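Local coordinates for protein ferric enterobactin receptor PIRA (Pseudomonas aeruginosa, PDB 5FP2) that probably takes up ferric siderophores such as ferric enterobactin across the outer membrane, as a TonB-dependent receptor with a plug inside a 22-stranded beta-barrel, at residues Arg87-Glu92 with Asn536-Ile542; Ser178-Gly182 with Thr210-Asp214; Leu380-Ser385 with Pro480-Leu484; Glu506-Ala510 with Gln560-Ala564. All blocks are in the same frame, centred on the assembly; numbering follows the deposited sequence.

How the contacts relate
All four contacts involve the barrel or its loops; contact 1 joins it to the plug. Contacts 1 and 3 are partly buried, contacts 2 and 4 lie at the surface. Contact 1, its centre about 17 Å from that of the chain, combines a Met-aromatic contact with a lysine-carbonyl hydrogen bond. Contact 3 inserts a tyrosine, whereas contact 4 pairs an asparagine amide with backbone. Contacts 1, 3 and 4 all reach the small sheet of strands 483-484, 502-503, 559-563 and 542-543. Contacts 1 and 4 touch, with Lys-541 O 2.8 Å from Ala-564 N, a probable hydrogen bond. Contact 2, about 21 Å or more from the others between nearest atoms, is acidic and lacks a cross-segment hydrogen bond.

Contact 1 (Arg87-Glu92 with Asn536-Ile542)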
loop_
_atom_site.group_PDB
_atom_site.type_symbol
_atom_site.label_atom_id
_atom_site.label_comp_id
_atom_site.label_asym_id
_atom_site.label_seq_id
_atom_site.Cartn_x
_atom_site.Cartn_y
_atom_site.Cartn_z
ATOM N N ARG A 87 -6.182 10.107 3.772
ATOM C CA ARG A 87 -6.723 11.441 3.579
ATOM C C ARG A 87 -8.215 11.443 3.931
ATOM O O ARG A 87 -9.025 12.116 3.289
ATOM C CB ARG A 87 -6.469 11.876 2.123
ATOM C CG ARG A 87 -5.055 12.401 1.845
ATOM C CD ARG A 87 -5.001 13.465 0.733
ATOM N NE ARG A 87 -3.657 14.023 0.493
ATOM C CZ ARG A 87 -3.311 14.657 -0.624
ATOM N NH1 ARG A 87 -4.234 14.943 -1.540
ATOM N NH2 ARG A 87 -2.045 14.992 -0.833
ATOM N N GLY A 88 -8.576 10.637 4.926
ATOM C CA GLY A 88 -9.924 10.663 5.493
ATOM C C GLY A 88 -10.958 9.870 4.711
ATOM O O GLY A 88 -12.128 9.820 5.080
ATOM N N MET A 89 -10.536 9.247 3.623
ATOM C CA MET A 89 -11.478 8.824 2.598
ATOM C C MET A 89 -12.077 7.451 2.912
ATOM O O MET A 89 -13.005 6.996 2.237
ATOM C CB MET A 89 -10.775 8.794 1.238
ATOM C CG MET A 89 -10.582 10.174 0.628
ATOM S SD MET A 89 -12.166 11.017 0.497
ATOM C CE MET A 89 -12.918 10.149 -0.880
ATOM N N GLY A 90 -11.517 6.780 3.917
ATOM C CA GLY A 90 -11.922 5.422 4.263
ATOM C C GLY A 90 -11.027 4.375 3.619
ATOM O O GLY A 90 -10.284 4.690 2.671
ATOM N N PRO A 91 -11.065 3.135 4.162
ATOM C CA PRO A 91 -10.253 2.015 3.714
ATOM C C PRO A 91 -10.638 1.608 2.308
ATOM O O PRO A 91 -9.769 1.365 1.470
ATOM C CB PRO A 91 -10.593 0.894 4.707
ATOM C CG PRO A 91 -11.247 1.549 5.863
ATOM C CD PRO A 91 -11.905 2.773 5.316
ATOM N N GLU A 92 -11.942 1.560 2.050
ATOM C CA GLU A 92 -12.458 1.017 0.795
ATOM C C GLU A 92 -11.965 1.845 -0.384
ATOM O O GLU A 92 -12.280 1.551 -1.529
ATOM C CB GLU A 92 -13.994 0.958 0.819
ATOM C CG GLU A 92 -14.695 2.317 0.842
ATOM C CD GLU A 92 -14.910 2.869 2.244
ATOM O OE1 GLU A 92 -14.249 2.370 3.184
ATOM O OE2 GLU A 92 -15.744 3.799 2.401
ATOM N N ASN A 536 -10.674 17.177 -0.380
ATOM C CA ASN A 536 -11.463 16.266 -1.209
ATOM C C ASN A 536 -12.954 16.514 -0.967
ATOM O O ASN A 536 -13.380 16.666 0.185
ATOM C CB ASN A 536 -11.125 14.806 -0.899
ATOM C CG ASN A 536 -9.643 14.486 -1.063
ATOM O OD1 ASN A 536 -8.900 15.181 -1.769
ATOM N ND2 ASN A 536 -9.230 13.362 -0.475
ATOM N N ASP A 537 -13.728 16.627 -2.049
ATOM C CA ASP A 537 -15.170 16.872 -1.963
ATOM C C ASP A 537 -15.911 15.678 -2.559
ATOM O O ASP A 537 -15.938 15.524 -3.779
ATOM C CB ASP A 537 -15.556 18.111 -2.775
ATOM C CG ASP A 537 -14.910 19.393 -2.265
ATOM O OD1 ASP A 537 -13.695 19.581 -2.529
ATOM O OD2 ASP A 537 -15.659 20.275 -1.770
ATOM N N TYR A 538 -16.549 14.860 -1.727
ATOM C CA TYR A 538 -17.063 13.582 -2.205
ATOM C C TYR A 538 -18.552 13.358 -1.943
ATOM O O TYR A 538 -19.119 13.874 -0.984
ATOM C CB TYR A 538 -16.234 12.431 -1.634
ATOM C CG TYR A 538 -16.262 12.330 -0.128
ATOM C CD1 TYR A 538 -15.361 13.049 0.641
ATOM C CD2 TYR A 538 -17.163 11.497 0.522
ATOM C CE1 TYR A 538 -15.356 12.942 2.015
ATOM C CE2 TYR A 538 -17.133 11.339 1.893
ATOM C CZ TYR A 538 -16.230 12.062 2.634
ATOM O OH TYR A 538 -16.282 12.011 4.010
ATOM N N LYS A 539 -19.170 12.558 -2.807
ATOM C CA LYS A 539 -20.608 12.300 -2.749
ATOM C C LYS A 539 -20.915 10.900 -2.177
ATOM O O LYS A 539 -20.894 10.698 -0.960
ATOM C CB LYS A 539 -21.217 12.441 -4.147
ATOM C CG LYS A 539 -21.430 13.872 -4.580
ATOM C CD LYS A 539 -21.785 14.008 -6.051
ATOM C CE LYS A 539 -21.911 15.500 -6.379
ATOM N NZ LYS A 539 -21.886 15.836 -7.830
ATOM N N ASN A 540 -21.338 9.971 -3.020
ATOM C CA ASN A 540 -22.204 8.914 -2.533
ATOM C C ASN A 540 -21.373 7.808 -1.905
ATOM O O ASN A 540 -21.333 6.668 -2.397
ATOM C CB ASN A 540 -23.071 8.355 -3.657
ATOM C CG ASN A 540 -23.810 9.434 -4.424
ATOM O OD1 ASN A 540 -24.979 9.712 -4.148
ATOM N ND2 ASN A 540 -23.169 9.970 -5.458
ATOM N N LYS A 541 -20.631 8.165 -0.866
ATOM C CA LYS A 541 -19.968 7.156 -0.058
ATOM C C LYS A 541 -20.975 6.051 0.253
ATOM O O LYS A 541 -22.138 6.321 0.552
ATOM C CB LYS A 541 -19.431 7.780 1.234
ATOM C CG LYS A 541 -19.084 6.754 2.296
ATOM C CD LYS A 541 -17.942 7.190 3.183
ATOM C CE LYS A 541 -16.640 7.225 2.396
ATOM N NZ LYS A 541 -15.493 7.546 3.288
ATOM N N ILE A 542 -20.541 4.807 0.120
ATOM C CA ILE A 542 -21.416 3.678 0.408
ATOM C C ILE A 542 -21.232 3.304 1.868
ATOM O O ILE A 542 -20.118 3.315 2.386
ATOM C CB ILE A 542 -21.187 2.503 -0.573
ATOM C CG1 ILE A 542 -21.749 2.907 -1.932
ATOM C CG2 ILE A 542 -21.906 1.240 -0.123
ATOM C CD1 ILE A 542 -21.373 1.979 -3.051
#
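Met-89 dominates the apolar side of this contact. Its side chain is folded, with all three chi angles near -60° (mmm), so that although its CA-CB bond points sideways the thioether reaches the barrel strand ending at Tyr-538 and lies against the Asn-536 side chain. Met-89 SD is 3.8 Å from CD1 of Tyr-538 and 4.3 Å from the ring centroid, obliquely to the ring, a Met-aromatic contact. The tyrosine (p rotamer) directs its CA-CB bond toward the plug loop.

Beyond the strand the chain turns, with Asn-540 at the centre of an inverse gamma turn, and Lys-541 sends its side chain back to the loop, with chi1 t, chi2 (149°) between wells and chi3 turning to m. Lys-541 NZ donates a hydrogen bond to Met-89 O at 2.8 Å. Glu-92, in the p rotamer, adds a long salt bridge, its OE2 lying 3.9 Å from Lys-541 NZ. Gly-90 leaves room: a CB would crowd Lys-541 NZ and the preceding carbonyl oxygen. The guanidinium of Arg-87 instead forms salt bridges with Glu-517 and Glu-573 on strands 511-524 and 567-581, which flank strand 527-538. This plug-to-wall packing belongs to the plug-in-barrel architecture of TonB-dependent receptors.

Contact 2 (Ser178-Gly182 with Thr210-Asp214)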
loop_
_atom_site.group_PDB
_atom_site.type_symbol
_atom_site.label_atom_id
_atom_site.label_comp_id
_atom_site.label_asym_id
_atom_site.label_seq_id
_atom_site.Cartn_x
_atom_site.Cartn_y
_atom_site.Cartn_z
ATOM N N SER A 178 1.903 -7.128 29.676
ATOM C CA SER A 178 0.694 -7.673 30.268
ATOM C C SER A 178 0.392 -9.019 29.637
ATOM O O SER A 178 0.385 -9.131 28.411
ATOM C CB SER A 178 -0.477 -6.735 30.008
ATOM O OG SER A 178 -1.691 -7.463 29.929
ATOM N N SER A 179 0.101 -10.031 30.454
ATOM C CA SER A 179 -0.272 -11.349 29.917
ATOM C C SER A 179 -1.707 -11.353 29.387
ATOM O O SER A 179 -2.069 -12.213 28.596
ATOM C CB SER A 179 -0.085 -12.456 30.958
ATOM O OG SER A 179 -0.696 -12.118 32.189
ATOM N N LYS A 180 -2.503 -10.365 29.792
ATOM C CA LYS A 180 -3.757 -10.059 29.109
ATOM C C LYS A 180 -3.566 -10.027 27.602
ATOM O O LYS A 180 -4.318 -10.669 26.879
ATOM C CB LYS A 180 -4.311 -8.705 29.552
ATOM C CG LYS A 180 -5.648 -8.355 28.910
ATOM C CD LYS A 180 -6.338 -7.198 29.634
ATOM C CE LYS A 180 -5.605 -5.879 29.430
ATOM N NZ LYS A 180 -6.076 -5.162 28.211
ATOM N N ASP A 181 -2.640 -9.195 27.128
ATOM C CA ASP A 181 -2.267 -9.184 25.711
ATOM C C ASP A 181 -1.483 -10.445 25.355
ATOM O O ASP A 181 -0.865 -11.069 26.224
ATOM C CB ASP A 181 -1.435 -7.944 25.381
ATOM C CG ASP A 181 -1.472 -7.586 23.898
ATOM O OD1 ASP A 181 -1.390 -8.497 23.034
ATOM O OD2 ASP A 181 -1.576 -6.369 23.611
ATOM N N GLY A 182 -1.560 -10.841 24.085
ATOM C CA GLY A 182 -1.052 -12.138 23.655
ATOM C C GLY A 182 0.170 -11.980 22.779
ATOM O O GLY A 182 0.292 -10.997 22.047
ATOM N N THR A 210 -0.202 -15.793 16.613
ATOM C CA THR A 210 -0.543 -14.693 17.502
ATOM C C THR A 210 -1.567 -15.126 18.526
ATOM O O THR A 210 -2.736 -15.326 18.194
ATOM C CB THR A 210 -1.097 -13.491 16.730
ATOM O OG1 THR A 210 -0.162 -13.106 15.713
ATOM C CG2 THR A 210 -1.337 -12.332 17.694
ATOM N N ASP A 211 -1.109 -15.281 19.763
ATOM C CA ASP A 211 -1.915 -15.892 20.803
ATOM C C ASP A 211 -3.137 -15.038 21.063
ATOM O O ASP A 211 -3.154 -13.867 20.712
ATOM C CB ASP A 211 -1.079 -16.115 22.058
ATOM C CG ASP A 211 0.051 -17.120 21.813
ATOM O OD1 ASP A 211 0.900 -16.856 20.927
ATOM O OD2 ASP A 211 -0.016 -18.252 22.353
ATOM N N SER A 212 -4.228 -15.668 21.474
ATOM C CA SER A 212 -5.418 -14.917 21.840
ATOM C C SER A 212 -5.214 -14.309 23.223
ATOM O O SER A 212 -4.975 -15.029 24.198
ATOM C CB SER A 212 -6.649 -15.822 21.850
ATOM O OG SER A 212 -6.326 -17.121 21.393
ATOM N N ASP A 213 -5.280 -12.984 23.309
ATOM C CA ASP A 213 -5.286 -12.333 24.615
ATOM C C ASP A 213 -6.577 -12.612 25.395
ATOM O O ASP A 213 -7.675 -12.345 24.906
ATOM C CB ASP A 213 -5.007 -10.824 24.507
ATOM C CG ASP A 213 -5.763 -10.144 23.372
ATOM O OD1 ASP A 213 -7.014 -10.215 23.358
ATOM O OD2 ASP A 213 -5.109 -9.459 22.546
ATOM N N ASP A 214 -6.432 -13.211 26.576
ATOM C CA ASP A 214 -7.550 -13.404 27.515
ATOM C C ASP A 214 -7.690 -12.234 28.510
ATOM O O ASP A 214 -8.508 -11.323 28.326
ATOM C CB ASP A 214 -7.367 -14.723 28.294
ATOM C CG ASP A 214 -5.954 -14.889 28.860
ATOM O OD1 ASP A 214 -5.381 -13.885 29.375
ATOM O OD2 ASP A 214 -5.421 -16.030 28.795
#
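Close backbone and CB packing is one part of this surface contact, which buries 262 Å² over both sides. Gly-182 and Asp-213 come closest in backbone register, their CA atoms 4.3 Å apart. The CB of Asp-213 lies 3.4 Å from CA of Asp-181 and 3.5 Å from N of Gly-182, a tight approach as modelled, while CA of Gly-182 lies 4.0 Å from O of Asp-211. A CB on Gly-182 would point toward the second segment and clash with O of Asp-211, so glycine permits the close approach.

Residues 178-182 lead into barrel strand 184-194, and residues 210-214 leave strand 199-210. The contact prolongs the antiparallel pairing of these two strands, as the backbone hydrogen bond between Asp-211 and Ala-183 indicates.

Polar groups approach without forming hydrogen bonds between the segments. O of Lys-180 is 3.3 Å from N of Asp-214, but the angle is poor. Within 178-182, weak hydrogen bonds run from N of Asp-181 to OG of Ser-178 at 3.4 Å and from N of Gly-182 to OD1 of Asp-181 at 2.6 Å.

The electrostatics are unfavourable as modelled: OD1 of Asp-181 and OD2 of Asp-213 are 3.9 Å apart, a like-charge approach, and OD1 of Asp-214 lies 3.8 Å from O of Ser-179.

Contact 3 (Leu380-Ser385 with Pro480-Leu484)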
loop_
_atom_site.group_PDB
_atom_site.type_symbol
_atom_site.label_atom_id
_atom_site.label_comp_id
_atom_site.label_asym_id
_atom_site.label_seq_id
_atom_site.Cartn_x
_atom_site.Cartn_y
_atom_site.Cartn_z
ATOM N N LEU A 380 -18.437 -14.287 -7.532
ATOM C CA LEU A 380 -18.670 -14.623 -6.140
ATOM C C LEU A 380 -19.713 -15.721 -6.010
ATOM O O LEU A 380 -20.830 -15.596 -6.516
ATOM C CB LEU A 380 -19.146 -13.395 -5.374
ATOM C CG LEU A 380 -19.505 -13.694 -3.918
ATOM C CD1 LEU A 380 -18.244 -13.715 -3.071
ATOM C CD2 LEU A 380 -20.507 -12.688 -3.382
ATOM N N ASN A 381 -19.358 -16.765 -5.268
ATOM C CA ASN A 381 -20.295 -17.810 -4.933
ATOM C C ASN A 381 -20.398 -17.984 -3.424
ATOM O O ASN A 381 -19.401 -18.238 -2.756
ATOM C CB ASN A 381 -19.855 -19.116 -5.581
ATOM C CG ASN A 381 -20.849 -20.235 -5.365
ATOM O OD1 ASN A 381 -22.047 -20.002 -5.192
ATOM N ND2 ASN A 381 -20.351 -21.458 -5.363
ATOM N N ASP A 382 -21.610 -17.824 -2.901
ATOM C CA ASP A 382 -21.855 -17.823 -1.461
ATOM C C ASP A 382 -23.333 -18.143 -1.234
ATOM O O ASP A 382 -24.203 -17.321 -1.529
ATOM C CB ASP A 382 -21.506 -16.447 -0.864
ATOM C CG ASP A 382 -21.674 -16.392 0.650
ATOM O OD1 ASP A 382 -22.508 -17.148 1.197
ATOM O OD2 ASP A 382 -20.970 -15.576 1.287
ATOM N N PRO A 383 -23.628 -19.376 -0.794
ATOM C CA PRO A 383 -25.022 -19.738 -0.547
ATOM C C PRO A 383 -25.545 -19.277 0.811
ATOM O O PRO A 383 -26.420 -19.931 1.378
ATOM C CB PRO A 383 -25.009 -21.270 -0.589
ATOM C CG PRO A 383 -23.767 -21.635 -1.319
ATOM C CD PRO A 383 -22.778 -20.562 -0.984
ATOM N N SER A 384 -24.976 -18.208 1.361
ATOM C CA SER A 384 -25.660 -17.434 2.394
ATOM C C SER A 384 -26.343 -16.225 1.756
ATOM O O SER A 384 -25.709 -15.209 1.471
ATOM C CB SER A 384 -24.681 -17.006 3.489
ATOM O OG SER A 384 -24.242 -18.130 4.232
ATOM N N SER A 385 -27.624 -16.388 1.438
ATOM C CA SER A 385 -28.351 -15.385 0.673
ATOM C C SER A 385 -29.851 -15.675 0.697
ATOM O O SER A 385 -30.406 -16.217 -0.256
ATOM C CB SER A 385 -27.836 -15.340 -0.770
ATOM O OG SER A 385 -27.580 -16.641 -1.259
ATOM N N PRO A 480 -29.236 -7.305 -3.934
ATOM C CA PRO A 480 -30.202 -7.382 -2.837
ATOM C C PRO A 480 -30.402 -8.787 -2.281
ATOM O O PRO A 480 -31.045 -8.952 -1.249
ATOM C CB PRO A 480 -31.510 -6.891 -3.469
ATOM C CG PRO A 480 -31.118 -6.195 -4.723
ATOM C CD PRO A 480 -29.861 -6.857 -5.190
ATOM N N ASN A 481 -29.906 -9.796 -2.986
ATOM C CA ASN A 481 -30.103 -11.166 -2.561
ATOM C C ASN A 481 -29.169 -11.570 -1.433
ATOM O O ASN A 481 -29.481 -12.480 -0.673
ATOM C CB ASN A 481 -29.931 -12.093 -3.753
ATOM C CG ASN A 481 -30.878 -11.749 -4.884
ATOM O OD1 ASN A 481 -31.771 -10.911 -4.719
ATOM N ND2 ASN A 481 -30.682 -12.382 -6.045
ATOM N N TYR A 482 -28.046 -10.871 -1.299
ATOM C CA TYR A 482 -27.096 -11.163 -0.229
ATOM C C TYR A 482 -27.460 -10.448 1.059
ATOM O O TYR A 482 -27.610 -9.224 1.083
ATOM C CB TYR A 482 -25.683 -10.760 -0.634
ATOM C CG TYR A 482 -25.098 -11.627 -1.717
ATOM C CD1 TYR A 482 -25.119 -13.024 -1.618
ATOM C CD2 TYR A 482 -24.549 -11.060 -2.856
ATOM C CE1 TYR A 482 -24.613 -13.832 -2.629
ATOM C CE2 TYR A 482 -24.027 -11.859 -3.863
ATOM C CZ TYR A 482 -24.057 -13.240 -3.742
ATOM O OH TYR A 482 -23.512 -14.022 -4.728
ATOM N N LEU A 483 -27.529 -11.215 2.143
ATOM C CA LEU A 483 -27.782 -10.661 3.470
ATOM C C LEU A 483 -26.675 -11.052 4.456
ATOM O O LEU A 483 -26.363 -12.235 4.633
ATOM C CB LEU A 483 -29.165 -11.107 3.971
ATOM C CG LEU A 483 -29.732 -12.379 3.336
ATOM C CD1 LEU A 483 -29.123 -13.609 3.991
ATOM C CD2 LEU A 483 -31.252 -12.417 3.411
ATOM N N LEU A 484 -26.096 -10.036 5.094
ATOM C CA LEU A 484 -24.916 -10.196 5.947
ATOM C C LEU A 484 -25.253 -9.757 7.372
ATOM O O LEU A 484 -26.070 -8.862 7.556
ATOM C CB LEU A 484 -23.758 -9.356 5.405
ATOM C CG LEU A 484 -22.892 -10.028 4.339
ATOM C CD1 LEU A 484 -23.745 -10.622 3.233
ATOM C CD2 LEU A 484 -21.913 -9.020 3.765
#
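Two loop regions of the TonB-dependent receptor barrel meet here, one leaving strand 367-381 and the other leading into the short strand 483-484. Leu-380, next to last in strand 367-381, directs its CA-CB bond toward the other segment and brings CD2 within 3.6 Å of both CZ and OH of Tyr-482. The tyrosine hydroxyl has hydrogen-bonding partners in Ser-409 OG and Pro-407 O.

At Asp-382 the chain departs from the strand. Its carbonyl O approaches the edge of the Tyr-482 ring, 3.7 Å from CE1. The side-chain OD1 of Asp-382 accepts a 2.7 Å hydrogen bond from N of Ser-384, forming an Asx turn across Pro-383, while OD2 of Asp-382 is hydrogen-bonded to Tyr-476, whose ring also meets that of Tyr-482. The turn brings Ser-384 back to Tyr-482, and O of Ser-384 lies near the ring plane, 3.8 Å from CD1.

Ser-385, the last residue modelled before a gap, follows, its CA 4.5 Å from that of Tyr-482. Its OG makes a weak hydrogen bond to O of Asp-382 at 3.5 Å, and its CA packs 3.8 Å from CD1 of Leu-483. The CB of Ser-385 sits 3.7 Å from CD1 of Tyr-482 and only 3.3 Å from O of Asn-481.

Contact 4 (Glu506-Ala510 with Gln560-Ala564); sequences ENLDA and QWSNA
The two segments run roughly parallel and are largely extended where they meet, with Leu-508 and Ser-562 nearest in register at 6.6 Å between CA atoms. Residues 506-510 form a loop: Glu-506 (phi/psi -73/-15°) and Asn-507 (-105/25°) make a bend, after which Leu-508 (-68/145°), Asp-509 (-101/151°) and Ala-510 (-68/136°) run extended. In 560-564 all residues have extended backbone angles, and Ser-562 and Asn-563 are in a strand.

Asn-563 points toward the loop in the m rotamer (chi1 -73°, chi2 121°), and its amide forms two hydrogen bonds with one residue's backbone. N of Asp-509 donates to OD1 of Asn-563 at 3.0 Å, nearly linear at 173°, and ND2 of Asn-563 donates to O of Asp-509 at 2.8 Å. This side-chain amide thus mimics the N-H and C=O of a strand partner; ND2 also hydrogen-bonds to Asn-540 O. Leu-508 (mt) has its CA-CB bond sideways, but its methyl groups approach 560-564, with CD2 3.5 Å from O of Trp-561 and CD1 4.0 Å from CB of Trp-561. Trp-561 is an m rotamer whose indole leads away from the loop. Ser-562 points away, its OG donating to O of Gln-560 at 3.1 Å.

The arrangement fastens the loop before barrel strand 511-524 to strand 559-563, which lies between strands 502-503 and 542-543 in a small mixed sheet; Ile-542 touches Leu-508, Trp-561 and Asn-563.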
loop_
_atom_site.group_PDB
_atom_site.type_symbol
_atom_site.label_atom_id
_atom_site.label_comp_id
_atom_site.label_asym_id
_atom_site.label_seq_id
_atom_site.Cartn_x
_atom_site.Cartn_y
_atom_site.Cartn_z
ATOM N N GLU A 506 -29.600 -2.619 -5.445
ATOM C CA GLU A 506 -29.351 -2.618 -6.880
ATOM C C GLU A 506 -29.325 -1.217 -7.466
ATOM O O GLU A 506 -28.865 -1.022 -8.591
ATOM C CB GLU A 506 -30.381 -3.477 -7.622
ATOM C CG GLU A 506 -31.804 -3.341 -7.118
ATOM C CD GLU A 506 -32.756 -4.279 -7.812
ATOM O OE1 GLU A 506 -32.341 -5.412 -8.135
ATOM O OE2 GLU A 506 -33.933 -3.902 -7.974
ATOM N N ASN A 507 -29.814 -0.239 -6.714
ATOM C CA ASN A 507 -29.865 1.116 -7.223
ATOM C C ASN A 507 -28.791 2.003 -6.602
ATOM O O ASN A 507 -28.964 3.223 -6.528
ATOM C CB ASN A 507 -31.244 1.725 -6.968
ATOM C CG ASN A 507 -32.377 0.742 -7.204
ATOM O OD1 ASN A 507 -32.758 -0.000 -6.299
ATOM N ND2 ASN A 507 -32.997 0.818 -8.376
ATOM N N LEU A 508 -27.699 1.403 -6.133
ATOM C CA LEU A 508 -26.612 2.182 -5.531
ATOM C C LEU A 508 -25.944 3.012 -6.625
ATOM O O LEU A 508 -25.895 2.600 -7.778
ATOM C CB LEU A 508 -25.573 1.271 -4.862
ATOM C CG LEU A 508 -25.763 0.830 -3.405
ATOM C CD1 LEU A 508 -24.629 -0.106 -3.011
ATOM C CD2 LEU A 508 -25.833 1.996 -2.435
ATOM N N ASP A 509 -25.496 4.209 -6.273
ATOM C CA ASP A 509 -24.611 4.984 -7.141
ATOM C C ASP A 509 -23.178 4.849 -6.635
ATOM O O ASP A 509 -22.950 4.640 -5.447
ATOM C CB ASP A 509 -25.031 6.461 -7.161
ATOM C CG ASP A 509 -26.355 6.686 -7.872
ATOM O OD1 ASP A 509 -26.641 5.978 -8.858
ATOM O OD2 ASP A 509 -27.114 7.582 -7.452
ATOM N N ALA A 510 -22.207 4.950 -7.536
ATOM C CA ALA A 510 -20.811 4.957 -7.126
ATOM C C ALA A 510 -20.525 6.241 -6.369
ATOM O O ALA A 510 -21.002 7.299 -6.753
ATOM C CB ALA A 510 -19.903 4.846 -8.335
ATOM N N GLN A 560 -29.870 -1.661 4.795
ATOM C CA GLN A 560 -29.540 -1.669 3.382
ATOM C C GLN A 560 -28.379 -0.735 3.090
ATOM O O GLN A 560 -28.319 0.373 3.611
ATOM C CB GLN A 560 -30.752 -1.250 2.554
ATOM C CG GLN A 560 -30.424 -0.967 1.100
ATOM C CD GLN A 560 -31.657 -0.666 0.277
ATOM O OE1 GLN A 560 -32.449 0.207 0.626
ATOM N NE2 GLN A 560 -31.836 -1.406 -0.815
ATOM N N TRP A 561 -27.494 -1.160 2.199
ATOM C CA TRP A 561 -26.401 -0.308 1.760
ATOM C C TRP A 561 -26.957 0.917 1.052
ATOM O O TRP A 561 -27.853 0.813 0.208
ATOM C CB TRP A 561 -25.461 -1.051 0.816
ATOM C CG TRP A 561 -24.701 -2.157 1.471
ATOM C CD1 TRP A 561 -24.965 -3.493 1.380
ATOM C CD2 TRP A 561 -23.513 -2.035 2.261
ATOM N NE1 TRP A 561 -24.036 -4.209 2.094
ATOM C CE2 TRP A 561 -23.144 -3.335 2.661
ATOM C CE3 TRP A 561 -22.731 -0.953 2.677
ATOM C CZ2 TRP A 561 -22.027 -3.584 3.451
ATOM C CZ3 TRP A 561 -21.637 -1.198 3.488
ATOM C CH2 TRP A 561 -21.281 -2.509 3.844
ATOM N N SER A 562 -26.366 2.071 1.344
ATOM C CA SER A 562 -26.964 3.330 0.953
ATOM C C SER A 562 -25.923 4.321 0.476
ATOM O O SER A 562 -24.722 4.090 0.608
ATOM C CB SER A 562 -27.739 3.896 2.127
ATOM O OG SER A 562 -28.914 3.137 2.326
ATOM N N ASN A 563 -26.401 5.400 -0.135
ATOM C CA ASN A 563 -25.537 6.476 -0.579
ATOM C C ASN A 563 -25.547 7.622 0.423
ATOM O O ASN A 563 -26.607 8.117 0.821
ATOM C CB ASN A 563 -25.966 6.957 -1.965
ATOM C CG ASN A 563 -25.614 5.968 -3.056
ATOM O OD1 ASN A 563 -26.484 5.486 -3.776
ATOM N ND2 ASN A 563 -24.331 5.670 -3.192
ATOM N N ALA A 564 -24.358 8.024 0.856
ATOM C CA ALA A 564 -24.223 9.106 1.822
ATOM C C ALA A 564 -24.315 10.426 1.089
ATOM O O ALA A 564 -23.904 10.527 -0.060
ATOM C CB ALA A 564 -22.895 9.005 2.547
#